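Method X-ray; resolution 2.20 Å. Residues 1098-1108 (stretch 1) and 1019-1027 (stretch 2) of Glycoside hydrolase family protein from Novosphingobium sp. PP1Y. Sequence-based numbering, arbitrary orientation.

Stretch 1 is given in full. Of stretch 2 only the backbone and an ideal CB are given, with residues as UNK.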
# COMPACT_ATOMS: atom_id res chain seq x y z
N TRP A 1098 -15.73 12.66 -21.15
CA TRP A 1098 -16.03 11.90 -22.36
C TRP A 1098 -17.25 11.02 -22.24
O TRP A 1098 -17.62 10.39 -23.24
CB TRP A 1098 -14.85 10.99 -22.73
CG TRP A 1098 -13.81 11.66 -23.54
CD1 TRP A 1098 -12.53 11.99 -23.14
CD2 TRP A 1098 -13.95 12.11 -24.89
NE1 TRP A 1098 -11.87 12.60 -24.18
CE2 TRP A 1098 -12.71 12.68 -25.26
CE3 TRP A 1098 -14.99 12.07 -25.83
CZ2 TRP A 1098 -12.49 13.23 -26.54
CZ3 TRP A 1098 -14.76 12.60 -27.10
CH2 TRP A 1098 -13.53 13.18 -27.44
N VAL A 1099 -17.88 10.95 -21.06
CA VAL A 1099 -18.90 9.92 -20.82
C VAL A 1099 -20.04 10.03 -21.83
O VAL A 1099 -20.49 9.03 -22.40
CB VAL A 1099 -19.41 10.03 -19.37
CG1 VAL A 1099 -20.66 9.17 -19.16
CG2 VAL A 1099 -18.32 9.64 -18.39
N ASN A 1100 -20.52 11.26 -22.06
CA ASN A 1100 -21.75 11.43 -22.83
C ASN A 1100 -21.52 11.12 -24.30
O ASN A 1100 -22.37 10.51 -24.95
CB ASN A 1100 -22.28 12.86 -22.64
CG ASN A 1100 -22.90 13.10 -21.27
OD1 ASN A 1100 -22.97 12.19 -20.43
ND2 ASN A 1100 -23.37 14.32 -21.03
N ARG A 1101 -20.38 11.55 -24.86
CA ARG A 1101 -20.07 11.22 -26.25
C ARG A 1101 -19.81 9.73 -26.43
O ARG A 1101 -20.03 9.19 -27.52
CB ARG A 1101 -18.86 12.02 -26.73
CG ARG A 1101 -18.62 11.93 -28.23
CD ARG A 1101 -19.85 12.45 -29.00
NE ARG A 1101 -20.69 11.38 -29.53
CZ ARG A 1101 -21.73 11.57 -30.33
NH1 ARG A 1101 -22.07 12.79 -30.71
NH2 ARG A 1101 -22.43 10.53 -30.78
N LEU A 1102 -19.30 9.07 -25.39
CA LEU A 1102 -19.17 7.62 -25.43
C LEU A 1102 -20.53 6.96 -25.46
O LEU A 1102 -20.78 6.07 -26.28
CB LEU A 1102 -18.37 7.13 -24.21
CG LEU A 1102 -16.86 7.39 -24.17
CD1 LEU A 1102 -16.33 7.12 -22.77
CD2 LEU A 1102 -16.15 6.49 -25.18
N ILE A 1103 -21.43 7.38 -24.58
CA ILE A 1103 -22.80 6.88 -24.63
C ILE A 1103 -23.44 7.21 -25.97
O ILE A 1103 -24.06 6.36 -26.61
CB ILE A 1103 -23.61 7.44 -23.45
CG1 ILE A 1103 -22.99 6.94 -22.15
CG2 ILE A 1103 -25.08 7.04 -23.61
CD1 ILE A 1103 -23.49 7.67 -20.92
N GLY A 1104 -23.25 8.44 -26.44
CA GLY A 1104 -23.83 8.84 -27.72
C GLY A 1104 -23.39 7.95 -28.86
O GLY A 1104 -24.14 7.76 -29.82
N ASP A 1105 -22.19 7.38 -28.77
CA ASP A 1105 -21.67 6.54 -29.85
C ASP A 1105 -22.27 5.14 -29.84
O ASP A 1105 -22.13 4.42 -30.82
CB ASP A 1105 -20.15 6.45 -29.78
CG ASP A 1105 -19.48 7.60 -30.49
OD1 ASP A 1105 -20.18 8.55 -30.90
OD2 ASP A 1105 -18.24 7.57 -30.62
N GLN A 1106 -22.93 4.76 -28.75
CA GLN A 1106 -23.64 3.48 -28.69
C GLN A 1106 -25.05 3.56 -29.24
O GLN A 1106 -25.71 2.52 -29.35
CB GLN A 1106 -23.69 2.98 -27.24
CG GLN A 1106 -22.35 2.63 -26.70
CD GLN A 1106 -21.72 1.48 -27.45
OE1 GLN A 1106 -20.63 1.63 -28.01
NE2 GLN A 1106 -22.40 0.34 -27.49
N GLN A 1107 -25.54 4.75 -29.57
CA GLN A 1107 -26.91 4.90 -30.02
C GLN A 1107 -27.06 4.35 -31.44
O GLN A 1107 -26.15 4.48 -32.26
CB GLN A 1107 -27.35 6.36 -29.97
CG GLN A 1107 -27.22 7.03 -28.61
CD GLN A 1107 -27.89 6.25 -27.50
OE1 GLN A 1107 -27.27 5.92 -26.48
NE2 GLN A 1107 -29.17 5.95 -27.68
N GLU A 1108 -28.20 3.73 -31.71
CA GLU A 1108 -28.49 3.24 -33.05
C GLU A 1108 -28.38 4.37 -34.06
O GLU A 1108 -28.95 5.45 -33.87
CB GLU A 1108 -29.88 2.61 -33.10
CG GLU A 1108 -29.93 1.17 -32.63
CD GLU A 1108 -30.65 0.27 -33.62
OE1 GLU A 1108 -29.96 -0.38 -34.44
OE2 GLU A 1108 -31.90 0.23 -33.60
N UNK A 1019 -31.28 18.04 -29.61
CA UNK A 1019 -30.27 17.77 -30.63
C UNK A 1019 -29.28 16.74 -30.12
O UNK A 1019 -28.57 17.01 -29.14
CB UNK A 1019 -29.54 19.05 -31.03
N UNK A 1020 -29.18 15.56 -30.75
CA UNK A 1020 -28.22 14.54 -30.26
C UNK A 1020 -26.77 15.00 -30.28
O UNK A 1020 -25.99 14.55 -29.44
CB UNK A 1020 -28.34 13.27 -31.10
N UNK A 1021 -26.38 15.86 -31.23
CA UNK A 1021 -25.02 16.36 -31.24
C UNK A 1021 -24.70 17.25 -30.06
O UNK A 1021 -23.54 17.34 -29.63
CB UNK A 1021 -24.76 17.13 -32.54
N UNK A 1022 -25.72 17.93 -29.51
CA UNK A 1022 -25.55 18.70 -28.28
C UNK A 1022 -25.71 17.79 -27.06
O UNK A 1022 -24.91 17.84 -26.12
CB UNK A 1022 -26.56 19.85 -28.22
N UNK A 1023 -26.74 16.94 -27.08
CA UNK A 1023 -27.02 16.04 -25.97
C UNK A 1023 -25.79 15.23 -25.56
O UNK A 1023 -25.48 15.11 -24.37
CB UNK A 1023 -28.16 15.09 -26.34
N UNK A 1024 -25.09 14.68 -26.55
CA UNK A 1024 -23.99 13.76 -26.29
C UNK A 1024 -22.64 14.44 -26.39
O UNK A 1024 -21.62 13.76 -26.48
CB UNK A 1024 -24.05 12.58 -27.26
N UNK A 1025 -22.60 15.77 -26.35
CA UNK A 1025 -21.34 16.47 -26.54
C UNK A 1025 -20.39 16.22 -25.37
O UNK A 1025 -20.77 16.29 -24.20
CB UNK A 1025 -21.59 17.97 -26.71
N UNK A 1026 -19.14 15.90 -25.71
CA UNK A 1026 -18.02 15.84 -24.77
C UNK A 1026 -16.94 16.77 -25.30
O UNK A 1026 -16.52 16.64 -26.46
CB UNK A 1026 -17.49 14.41 -24.60
N UNK A 1027 -16.49 17.70 -24.48
CA UNK A 1027 -15.47 18.63 -24.92
C UNK A 1027 -15.65 19.97 -24.23
O UNK A 1027 -16.14 20.04 -23.11
CB UNK A 1027 -15.51 18.80 -26.44

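Position 1019 lies beyond reach of stretch 1, so the contact sets no demand; standing just before a helix, it favours a capping residue such as Asp, Asn, Ser or Thr. It is D1019, whose OD1 accepts from the backbone N of 1021 at 2.9 Å, a capping bond. At 1020, phi of -60° in the first helical turn and a sideways CB with nothing of stretch 1 close by admit many residues, proline among them; P1020 is deposited. Position 1021 points away, and its helical angles would accept most residues. G1021 contributes its backbone: water 1 donates to G1021 O (2.7 Å) and accepts from R1101 NH1 (2.8 Å), linking the carbonyl to the guanidinium.

Position 1022 points away and leaves the choice open; it is V1022. At 1023 the CB lies sideways, with open space toward stretch 1, so a long polar chain is as suitable as a short one. K1023 runs extended through chi3, and its amine bonds elsewhere in the structure. Its carbonyl matters more here, because water 2 donates to K1023 O (2.8 Å) and to the carbonyl O of 1025 (2.6 Å), and accepts from N1100 ND2 (3.0 Å).

Position 1024 aims straight at the helix of stretch 1. Its ideal CB sits 3.8 Å from G1104 CA, and a CB built on G1104 would come within 2.5 Å of it, so the glycine opens a flat landing site. A broad, flat side chain suits it: Tyr, Phe or perhaps Trp. The residue is Y1024, with chi1 in the m well. G1104 CA lies 3.5 Å from the centroid of the Y1024 ring, 20° off its normal, a CH-pi contact over the face. I1103 CG2 touches Y1024 CE1 at 4.2 Å, and Y1024 OH reaches the side chain of Q1107. At the root, Y1024 CB lies over one face of the R1101 guanidinium, which is held from within its own stretch by a salt bridge, R1101 NH2 to D1105 OD1 at 3.0 Å.

Position 1025 turns away, so stretch 1 does not choose its side chain; F1025 is deposited.

Position 1026 points toward the start of the helix, where room is short: its ideal CB is 3.5 Å from R1101 CB and 3.6 Å from W1098 CE3. The R1101 amide offers a donor, so a small residue fits, Ser best, with Ala or Cys possible at the cost of a good acceptor. S1026 takes chi1 m, and its OG accepts from R1101 N at 3.0 Å and 159°.

At 1027, phi/psi of 148/-150 would jam a CB against the preceding carbonyl, which calls for glycine: G1027.

Stretch 2, residues 1019-1027: DPGVKYFSG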
# COMPACT_ATOMS: atom_id res chain seq x y z
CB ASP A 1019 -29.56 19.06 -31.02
CG ASP A 1019 -28.56 18.89 -32.13
OD1 ASP A 1019 -28.24 17.74 -32.50
OD2 ASP A 1019 -28.07 19.92 -32.64
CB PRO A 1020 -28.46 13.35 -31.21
CG PRO A 1020 -29.23 13.90 -32.38
CD PRO A 1020 -30.03 15.05 -31.84
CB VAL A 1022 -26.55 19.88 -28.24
CG1 VAL A 1022 -26.52 20.57 -26.89
CG2 VAL A 1022 -26.24 20.89 -29.34
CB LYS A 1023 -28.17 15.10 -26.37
CG LYS A 1023 -28.53 13.99 -25.39
CD LYS A 1023 -29.76 13.22 -25.91
CE LYS A 1023 -30.15 12.07 -24.99
NZ LYS A 1023 -30.44 12.54 -23.61
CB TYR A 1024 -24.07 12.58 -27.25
CG TYR A 1024 -25.32 11.74 -27.08
CD1 TYR A 1024 -25.56 11.06 -25.89
CD2 TYR A 1024 -26.26 11.62 -28.10
CE1 TYR A 1024 -26.69 10.28 -25.72
CE2 TYR A 1024 -27.41 10.84 -27.94
CZ TYR A 1024 -27.61 10.17 -26.75
OH TYR A 1024 -28.73 9.39 -26.57
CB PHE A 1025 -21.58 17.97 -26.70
CG PHE A 1025 -20.32 18.78 -26.72
CD1 PHE A 1025 -19.51 18.82 -27.85
CD2 PHE A 1025 -19.93 19.52 -25.60
CE1 PHE A 1025 -18.36 19.59 -27.87
CE2 PHE A 1025 -18.77 20.28 -25.62
CZ PHE A 1025 -17.99 20.31 -26.75
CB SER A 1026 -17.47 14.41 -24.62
OG SER A 1026 -18.37 13.58 -23.89
O HOH W 1 -21.64 15.38 -29.62
O HOH W 2 -23.18 16.34 -23.26
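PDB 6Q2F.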